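Local coordinates for nitroreductase-like family protein (Bacillus cereus, PDB 2I7H) that is of unknown function but belongs to the nitroreductase family and binds flavin mononucleotide, at residues 79-82 with 83-86. Residues are numbered along the deposited sequence; the frame is centred on the assembly and turned at random.
Sequences AKRG and KILS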
loop_
_atom_site.group_PDB
_atom_site.type_symbol
_atom_site.label_atom_id
_atom_site.label_comp_id
_atom_site.label_asym_id
_atom_site.label_seq_id
_atom_site.Cartn_x
_atom_site.Cartn_y
_atom_site.Cartn_z
ATOM N N ALA A 79 -14.206 -8.913 -29.518
ATOM C CA ALA A 79 -15.046 -10.052 -29.853
ATOM C C ALA A 79 -14.985 -11.114 -28.764
ATOM O O ALA A 79 -15.987 -11.750 -28.450
ATOM C CB ALA A 79 -14.647 -10.635 -31.211
ATOM N N LYS A 80 -13.802 -11.266 -28.171
ATOM C CA LYS A 80 -13.551 -12.275 -27.136
ATOM C C LYS A 80 -14.179 -11.918 -25.782
ATOM O O LYS A 80 -14.871 -12.735 -25.178
ATOM C CB LYS A 80 -12.050 -12.493 -26.980
ATOM C CG LYS A 80 -11.611 -13.940 -26.946
ATOM C CD LYS A 80 -10.118 -14.024 -26.560
ATOM C CE LYS A 80 -9.429 -15.305 -27.088
ATOM N NZ LYS A 80 -9.547 -15.484 -28.580
ATOM N N ARG A 81 -13.970 -10.686 -25.329
ATOM C CA ARG A 81 -14.310 -10.324 -23.962
ATOM C C ARG A 81 -15.391 -9.241 -23.802
ATOM O O ARG A 81 -15.844 -8.983 -22.694
ATOM C CB ARG A 81 -13.033 -9.963 -23.199
ATOM C CG ARG A 81 -13.089 -10.358 -21.722
ATOM C CD ARG A 81 -11.688 -10.703 -21.173
ATOM N NE ARG A 81 -10.635 -9.795 -21.641
ATOM C CZ ARG A 81 -10.183 -8.755 -20.945
ATOM N NH1 ARG A 81 -9.216 -7.987 -21.437
ATOM N NH2 ARG A 81 -10.703 -8.483 -19.755
ATOM N N GLY A 82 -15.794 -8.617 -24.903
ATOM C CA GLY A 82 -16.716 -7.488 -24.872
ATOM C C GLY A 82 -17.961 -7.717 -24.041
ATOM O O GLY A 82 -18.168 -7.042 -23.022
ATOM N N LYS A 83 -18.781 -8.678 -24.460
ATOM C CA LYS A 83 -20.031 -8.969 -23.760
ATOM C C LYS A 83 -19.826 -9.513 -22.334
ATOM O O LYS A 83 -20.470 -9.043 -21.398
ATOM C CB LYS A 83 -20.922 -9.914 -24.570
ATOM C CG LYS A 83 -22.385 -9.599 -24.387
ATOM C CD LYS A 83 -23.205 -10.844 -24.181
ATOM C CE LYS A 83 -24.577 -10.467 -23.645
ATOM N NZ LYS A 83 -25.068 -11.444 -22.624
ATOM N N ILE A 84 -18.945 -10.506 -22.198
ATOM C CA ILE A 84 -18.493 -11.023 -20.907
ATOM C C ILE A 84 -18.228 -9.885 -19.919
ATOM O O ILE A 84 -18.771 -9.849 -18.806
ATOM C CB ILE A 84 -17.152 -11.852 -21.068
ATOM C CG1 ILE A 84 -17.361 -13.173 -21.846
ATOM C CG2 ILE A 84 -16.465 -12.099 -19.712
ATOM C CD1 ILE A 84 -18.622 -13.969 -21.477
ATOM N N LEU A 85 -17.382 -8.961 -20.352
ATOM C CA LEU A 85 -16.857 -7.935 -19.497
ATOM C C LEU A 85 -17.916 -6.881 -19.201
ATOM O O LEU A 85 -18.101 -6.491 -18.049
ATOM C CB LEU A 85 -15.604 -7.352 -20.137
ATOM C CG LEU A 85 -14.943 -6.205 -19.415
ATOM C CD1 LEU A 85 -13.465 -6.228 -19.667
ATOM C CD2 LEU A 85 -15.607 -4.902 -19.892
ATOM N N SER A 86 -18.627 -6.451 -20.236
ATOM C CA SER A 86 -19.809 -5.595 -20.090
ATOM C C SER A 86 -20.824 -6.134 -19.067
ATOM O O SER A 86 -21.329 -5.387 -18.234
ATOM C CB SER A 86 -20.487 -5.406 -21.440
ATOM O OG SER A 86 -21.546 -4.469 -21.348
HETATM O O HOH W 1 -17.462 -11.613 -24.494
#
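Arg81 and Leu85, one turn apart on helix 75-90, meet through both backbone and side chains. Leu85 N donates to Arg81 O at 2.8 Å, and the neighbouring bond from Ser86 N to Gly82 O measures 2.9 Å with an N-H...O angle of 167°. The guanidinium NH2 of Arg81 lies 3.6 Å from Leu85 CD1, an oblique approach that is van der Waals rather than polar. A bend at chi3 (41°) of Arg81 and CG of Leu85 anti to its backbone N (chi1 177°) bring NH2 and CD1 together. Just before Leu85 the helix is kinked: the amides of Lys83 and Ile84 make no bond to the preceding turn. Water 1 fills in for one of these i to i+4 links, donating to Lys80 O at 2.9 Å and accepting from Ile84 N at 2.9 Å, which makes this a water-inserted kink in an alpha helix. Beside it, Ile84 CG1 comes within 4.2 Å of Lys80 O. In the nitroreductase fold this helix packs on helix 62-71, Leu85 against Val69 and Ser86 against Val66, with Phe73 touching both Arg81 and Leu85. Lys83 NZ forms a salt bridge with Asp87 OD2.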